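Local coordinates for hypothetical protein (Pyrococcus furiosus, PDB 2FZF) that is of unknown function but belongs to the rubrerythrin family of the ferritin clan, whose four-helix bundles commonly house a di-iron site, at residues Asn56-Ala59 / Glu60-Lys64; Met146-Gly149 / His150-Leu154; Thr153-Ala156 / Glu157-Leu161. All coordinates share one frame; numbering follows the deposited sequence.

Contact 1: Asn56-Ala59 / Glu60-Lys64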
# COMPACT_ATOMS: atom_id res chain seq x y z
N ASN A 56 -4.16 -8.23 8.97
CA ASN A 56 -3.89 -7.79 10.33
C ASN A 56 -3.02 -6.53 10.38
O ASN A 56 -3.26 -5.62 11.18
CB ASN A 56 -3.24 -8.92 11.14
CG ASN A 56 -4.26 -9.74 11.92
OD1 ASN A 56 -5.15 -9.19 12.58
ND2 ASN A 56 -4.13 -11.07 11.88
N TRP A 57 -2.00 -6.46 9.52
CA TRP A 57 -1.13 -5.29 9.49
C TRP A 57 -1.93 -4.09 9.01
O TRP A 57 -1.73 -2.96 9.46
CB TRP A 57 0.04 -5.51 8.53
CG TRP A 57 0.91 -4.29 8.39
CD1 TRP A 57 1.86 -3.85 9.28
CD2 TRP A 57 0.87 -3.32 7.34
NE1 TRP A 57 2.41 -2.67 8.84
CE2 TRP A 57 1.82 -2.32 7.65
CE3 TRP A 57 0.12 -3.19 6.16
CZ2 TRP A 57 2.04 -1.20 6.83
CZ3 TRP A 57 0.34 -2.08 5.34
CH2 TRP A 57 1.30 -1.11 5.68
N LEU A 58 -2.84 -4.35 8.09
CA LEU A 58 -3.69 -3.33 7.53
C LEU A 58 -4.65 -2.80 8.59
O LEU A 58 -4.95 -1.61 8.63
CB LEU A 58 -4.44 -3.92 6.34
CG LEU A 58 -4.99 -3.04 5.24
CD1 LEU A 58 -5.42 -3.93 4.10
CD2 LEU A 58 -6.14 -2.21 5.75
N ALA A 59 -5.13 -3.69 9.45
CA ALA A 59 -6.06 -3.29 10.51
C ALA A 59 -5.38 -2.36 11.53
O ALA A 59 -5.98 -1.40 12.00
CB ALA A 59 -6.61 -4.52 11.22
N GLU A 60 -4.13 -2.69 11.85
CA GLU A 60 -3.33 -1.92 12.80
C GLU A 60 -3.05 -0.54 12.26
O GLU A 60 -3.27 0.47 12.94
CB GLU A 60 -2.02 -2.65 13.10
CG GLU A 60 -2.23 -4.04 13.69
CD GLU A 60 -0.95 -4.68 14.20
OE1 GLU A 60 -0.31 -4.09 15.10
OE2 GLU A 60 -0.60 -5.79 13.72
N GLU A 61 -2.56 -0.50 11.03
CA GLU A 61 -2.25 0.75 10.35
C GLU A 61 -3.41 1.74 10.45
O GLU A 61 -3.20 2.90 10.76
CB GLU A 61 -1.94 0.46 8.89
CG GLU A 61 -0.48 0.18 8.61
CD GLU A 61 0.35 1.44 8.65
OE1 GLU A 61 1.54 1.40 8.25
OE2 GLU A 61 -0.19 2.49 9.09
N GLU A 62 -4.63 1.27 10.19
CA GLU A 62 -5.79 2.15 10.24
C GLU A 62 -6.38 2.37 11.61
O GLU A 62 -7.46 2.96 11.72
CB GLU A 62 -6.88 1.63 9.29
CG GLU A 62 -6.52 1.73 7.80
CD GLU A 62 -7.68 1.46 6.86
OE1 GLU A 62 -8.75 2.12 7.00
OE2 GLU A 62 -7.52 0.60 5.98
N LYS A 63 -5.72 1.89 12.66
CA LYS A 63 -6.25 2.07 14.02
C LYS A 63 -6.08 3.51 14.47
O LYS A 63 -6.94 4.05 15.17
CB LYS A 63 -5.54 1.14 15.01
CG LYS A 63 -5.96 -0.32 14.93
CD LYS A 63 -5.01 -1.24 15.71
CE LYS A 63 -5.31 -2.72 15.40
NZ LYS A 63 -4.18 -3.63 15.75
N LYS A 64 -4.98 4.11 14.06
CA LYS A 64 -4.69 5.48 14.42
C LYS A 64 -5.49 6.51 13.64
O LYS A 64 -5.48 7.69 13.98
CB LYS A 64 -3.20 5.76 14.23
CG LYS A 64 -2.77 5.70 12.77
CD LYS A 64 -1.32 6.09 12.59
CE LYS A 64 -1.09 6.59 11.17
NZ LYS A 64 -1.56 5.62 10.12
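Glu60, in the last turn of helix 51-61, gives its backbone N-H to Asn56 O, with Glu60 N to Asn56 O at 3.1 Å. Its side chain runs extended beyond CG, passing beside the Asn56 carbonyl, and a glutamate suits a surface position where the carboxylate can meet solvent. Ala59, before it, is buried, and a methyl group is small enough to fit there. Its carbonyl O lies beside the aliphatic chain of Lys63.

The main side-chain meeting joins Trp57 and Glu61, one turn apart and pointing the same way. Trp57 has CG opposite the backbone N across the CA-CB bond (chi1 176°), which carries the indole alongside Glu61. Glu61 CG then lies over one face of the ring, in a CH-pi contact of 3.5 Å from CG to the centroid of the Trp57 six-membered ring. The Glu61 carboxylate plane stands 82° from the ring plane. Lys64 NZ forms a salt bridge to Glu61 OE2 at 3.6 Å and a hydrogen bond of 3.2 Å to Glu61 O.

Backbone bonds run from Glu61 N to Trp57 O (3.0 Å) and from Glu62 N to Leu58 O (3.3 Å), and Glu62 then leaves helical geometry at the junction between helices 51-61 and 63-76. Leu58 packs on Tyr39 of helix 21-44 and Leu154 of helix 134-164. The Glu62 carboxylate lies close to those of Glu32, Glu117 and Glu147, a like-charged cluster consistent with a rubrerythrin-like di-iron site. Trp57 stacks on Trp57 of the second subunit, so this helix end also faces the dimer interface.

Contact 2: Met146-Gly149 / His150-Leu154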
# COMPACT_ATOMS: atom_id res chain seq x y z
N MET A 146 -2.37 6.90 2.41
CA MET A 146 -2.36 5.69 3.22
C MET A 146 -3.51 4.80 2.73
O MET A 146 -3.34 3.60 2.59
CB MET A 146 -2.59 6.04 4.70
CG MET A 146 -1.35 6.49 5.47
SD MET A 146 0.04 5.36 5.24
CE MET A 146 -0.57 3.81 5.98
N GLU A 147 -4.68 5.39 2.49
CA GLU A 147 -5.83 4.63 2.02
C GLU A 147 -5.58 4.11 0.60
O GLU A 147 -5.89 2.96 0.28
CB GLU A 147 -7.09 5.51 2.04
CG GLU A 147 -7.64 5.81 3.43
CD GLU A 147 -8.15 4.56 4.13
OE1 GLU A 147 -7.33 3.77 4.63
OE2 GLU A 147 -9.39 4.37 4.18
N ARG A 148 -5.03 4.98 -0.23
CA ARG A 148 -4.71 4.65 -1.61
C ARG A 148 -3.77 3.43 -1.59
O ARG A 148 -3.91 2.53 -2.41
CB ARG A 148 -4.03 5.85 -2.26
CG ARG A 148 -3.82 5.77 -3.76
CD ARG A 148 -5.12 5.86 -4.55
NE ARG A 148 -4.84 5.87 -5.99
CZ ARG A 148 -4.23 6.86 -6.64
NH1 ARG A 148 -3.83 7.94 -5.96
NH2 ARG A 148 -3.98 6.76 -7.94
N GLY A 149 -2.83 3.43 -0.64
CA GLY A 149 -1.90 2.32 -0.52
C GLY A 149 -2.55 1.03 -0.06
O GLY A 149 -2.19 -0.05 -0.53
N HIS A 150 -3.52 1.13 0.85
CA HIS A 150 -4.23 -0.04 1.34
C HIS A 150 -5.05 -0.63 0.19
O HIS A 150 -5.23 -1.84 0.10
CB HIS A 150 -5.13 0.33 2.52
CG HIS A 150 -4.39 0.85 3.72
ND1 HIS A 150 -3.20 0.30 4.15
CD2 HIS A 150 -4.69 1.83 4.60
CE1 HIS A 150 -2.80 0.94 5.24
NE2 HIS A 150 -3.68 1.87 5.53
N TYR A 151 -5.52 0.25 -0.70
CA TYR A 151 -6.30 -0.16 -1.86
C TYR A 151 -5.48 -1.05 -2.78
O TYR A 151 -5.95 -2.11 -3.22
CB TYR A 151 -6.77 1.07 -2.65
CG TYR A 151 -7.32 0.73 -4.02
CD1 TYR A 151 -8.52 0.01 -4.15
CD2 TYR A 151 -6.62 1.07 -5.18
CE1 TYR A 151 -9.00 -0.36 -5.42
CE2 TYR A 151 -7.09 0.70 -6.44
CZ TYR A 151 -8.28 -0.01 -6.55
OH TYR A 151 -8.75 -0.38 -7.79
N TYR A 152 -4.25 -0.64 -3.08
CA TYR A 152 -3.40 -1.44 -3.96
C TYR A 152 -2.96 -2.74 -3.29
O TYR A 152 -2.95 -3.81 -3.93
CB TYR A 152 -2.18 -0.62 -4.41
CG TYR A 152 -2.51 0.38 -5.52
CD1 TYR A 152 -2.97 -0.06 -6.77
CD2 TYR A 152 -2.37 1.75 -5.31
CE1 TYR A 152 -3.30 0.85 -7.78
CE2 TYR A 152 -2.70 2.67 -6.32
CZ TYR A 152 -3.16 2.21 -7.55
OH TYR A 152 -3.47 3.09 -8.54
N THR A 153 -2.64 -2.67 -2.01
CA THR A 153 -2.25 -3.88 -1.29
C THR A 153 -3.41 -4.86 -1.37
O THR A 153 -3.22 -6.03 -1.67
CB THR A 153 -1.93 -3.58 0.20
OG1 THR A 153 -0.90 -2.59 0.28
CG2 THR A 153 -1.45 -4.84 0.92
N LEU A 154 -4.62 -4.38 -1.11
CA LEU A 154 -5.79 -5.25 -1.15
C LEU A 154 -6.08 -5.91 -2.51
O LEU A 154 -6.52 -7.06 -2.57
CB LEU A 154 -7.03 -4.49 -0.68
CG LEU A 154 -7.24 -4.49 0.83
CD1 LEU A 154 -8.38 -3.54 1.16
CD2 LEU A 154 -7.55 -5.90 1.31
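Met146 and Glu147 both meet the imidazole of His150, and ring contacts dominate the side-chain part of this helix turn. The Met146 carbonyl O sits over one face of the ring, 3.0 Å above its plane and offset toward the rim. Glu147 OE1 meets the edge in the ring plane, 3.3 Å from His150 CD2, with carboxylate and ring 79° apart. The Met146 chain, bent at chi2 and chi3, curls its methyl CE to 3.7 Å from His150 NE2, adding a nonpolar neighbour beside the ring.

Among the backbone bonds, His150 N reaches Met146 O, Tyr151 N reaches Glu147 O, and Tyr152 N reaches Arg148 O. Gly149 O is gripped twice by Thr153: from its N at 3.0 Å and from its OG1 at 3.0 Å, on opposite faces of the carbonyl plane. With OG1 beside its own N (chi1 -57°), a threonine can thus satisfy its hydroxyl within the helix.

A looser pairing sets Arg148 beside Tyr152, pointing the same way with guanidinium and ring planes 39° apart; Arg148 NH2 lies 3.8 Å from Tyr152 OH. Tyr151 OH instead bonds Arg155.

The Glu-X-X-His spacing of Glu147 and His150 is consistent with the metal-binding motif of ferritin-like di-iron proteins. On the inner side of helix 134-164, Glu147 lies close to the like-charged Glu117 of helix 103-129, which His150 also touches, and Glu147 reaches Glu32 of helix 21-44. His150 lies on Leu58 of helix 51-61, whereas Tyr152 and Thr153 pack against the second subunit.

Contact 3: Thr153-Ala156 / Glu157-Leu161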
# COMPACT_ATOMS: atom_id res chain seq x y z
N THR A 153 -2.64 -2.67 -2.01
CA THR A 153 -2.25 -3.88 -1.29
C THR A 153 -3.41 -4.86 -1.37
O THR A 153 -3.22 -6.03 -1.67
CB THR A 153 -1.93 -3.58 0.20
OG1 THR A 153 -0.90 -2.59 0.28
CG2 THR A 153 -1.45 -4.84 0.92
N LEU A 154 -4.62 -4.38 -1.11
CA LEU A 154 -5.79 -5.25 -1.15
C LEU A 154 -6.08 -5.91 -2.51
O LEU A 154 -6.52 -7.06 -2.57
CB LEU A 154 -7.03 -4.49 -0.68
CG LEU A 154 -7.24 -4.49 0.83
CD1 LEU A 154 -8.38 -3.54 1.16
CD2 LEU A 154 -7.55 -5.90 1.31
N ARG A 155 -5.83 -5.16 -3.59
CA ARG A 155 -6.05 -5.67 -4.94
C ARG A 155 -4.99 -6.72 -5.28
O ARG A 155 -5.25 -7.67 -6.03
CB ARG A 155 -6.00 -4.51 -5.96
CG ARG A 155 -6.48 -4.86 -7.39
CD ARG A 155 -5.76 -4.02 -8.45
NE ARG A 155 -6.42 -2.75 -8.75
CZ ARG A 155 -5.86 -1.74 -9.41
NH1 ARG A 155 -6.55 -0.63 -9.63
NH2 ARG A 155 -4.61 -1.82 -9.83
N ALA A 156 -3.78 -6.56 -4.73
CA ALA A 156 -2.74 -7.54 -5.00
C ALA A 156 -3.27 -8.86 -4.43
O ALA A 156 -3.32 -9.88 -5.12
CB ALA A 156 -1.43 -7.13 -4.32
N GLU A 157 -3.70 -8.81 -3.18
CA GLU A 157 -4.25 -10.00 -2.56
C GLU A 157 -5.35 -10.59 -3.44
O GLU A 157 -5.30 -11.75 -3.83
CB GLU A 157 -4.78 -9.68 -1.17
CG GLU A 157 -3.67 -9.45 -0.17
CD GLU A 157 -2.61 -10.53 -0.25
OE1 GLU A 157 -2.97 -11.72 -0.38
OE2 GLU A 157 -1.41 -10.18 -0.18
N TYR A 158 -6.35 -9.77 -3.74
CA TYR A 158 -7.46 -10.16 -4.60
C TYR A 158 -6.96 -10.78 -5.91
O TYR A 158 -7.52 -11.75 -6.42
CB TYR A 158 -8.29 -8.92 -4.91
CG TYR A 158 -9.45 -9.18 -5.83
CD1 TYR A 158 -10.51 -9.98 -5.42
CD2 TYR A 158 -9.48 -8.62 -7.10
CE1 TYR A 158 -11.59 -10.20 -6.25
CE2 TYR A 158 -10.55 -8.84 -7.93
CZ TYR A 158 -11.60 -9.62 -7.50
OH TYR A 158 -12.70 -9.78 -8.29
N GLU A 159 -5.89 -10.18 -6.44
CA GLU A 159 -5.26 -10.61 -7.69
C GLU A 159 -4.70 -12.04 -7.57
O GLU A 159 -4.92 -12.88 -8.43
CB GLU A 159 -4.13 -9.62 -8.03
CG GLU A 159 -3.78 -9.48 -9.52
CD GLU A 159 -4.92 -8.94 -10.36
OE1 GLU A 159 -5.85 -9.72 -10.66
OE2 GLU A 159 -4.90 -7.75 -10.71
N LEU A 160 -3.98 -12.30 -6.48
CA LEU A 160 -3.38 -13.61 -6.23
C LEU A 160 -4.39 -14.63 -5.72
O LEU A 160 -4.14 -15.83 -5.76
CB LEU A 160 -2.23 -13.46 -5.22
CG LEU A 160 -0.84 -13.92 -5.70
CD1 LEU A 160 -0.61 -13.52 -7.15
CD2 LEU A 160 0.22 -13.32 -4.79
N LEU A 161 -5.53 -14.16 -5.24
CA LEU A 161 -6.56 -15.07 -4.75
C LEU A 161 -7.35 -15.65 -5.91
O LEU A 161 -8.13 -16.57 -5.74
CB LEU A 161 -7.51 -14.34 -3.80
CG LEU A 161 -7.05 -14.26 -2.36
CD1 LEU A 161 -8.04 -13.44 -1.56
CD2 LEU A 161 -6.92 -15.68 -1.79
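Arg155 and Glu159 both turn CG anti to the backbone N (chi1 -169° and -153°), which sends the two side chains off the same flank of the helix, one turn apart. Glu159 bends at chi2, and its OE2 comes to 4.4 Å from Arg155 CD, while the opposite charges stay apart, with Arg155 NE 5.6 Å from Glu159 OE2. The arginine's polar end is engaged elsewhere: NH1 bonds Tyr151 OH and NH2 forms a salt bridge with Asp145 of the second subunit.

The backbone carries most of the contact. Glu157 N bonds Thr153 O at 3.2 Å, Tyr158 N bonds Leu154 O at 3.0 Å, and Leu160 N meets Ala156 O at 2.9 Å. Arg155 O accepts from Glu159 N. Ala156, buried against Tyr142 of the second subunit, has a side chain small enough for close approach between chains.

Inward, Leu154 packs on Ile55 and Leu161 on Leu51 of helix 51-61, and Tyr158 lies on Ile107 of helix 103-129. An unbroken i to i+4 ladder with a nonpolar inner side and a mixed side, with Arg155 and Glu159 as well as Ala156 and Leu160, toward the second subunit is in keeping with a long helix of a ferritin-like four-helix bundle.

Overall arrangement
Contact 1 comes first along the chain, at the junction of helices 51-61 and 63-76; contacts 2 and 3 follow on helix 134-164, sharing Thr153 and Leu154. Their centres lie about 12 Å (contacts 1 and 2), 11 Å (2 and 3) and 17 Å (1 and 3) apart. Contact 1 touches contact 2 where Glu62 OE1 comes to 3.2 Å from Glu147 OE1, and contact 3 through Leu58 and Leu154. The gathering of Glu62, Glu147 and His150 is consistent with the di-iron site of rubrerythrins. All three contacts also reach the second subunit.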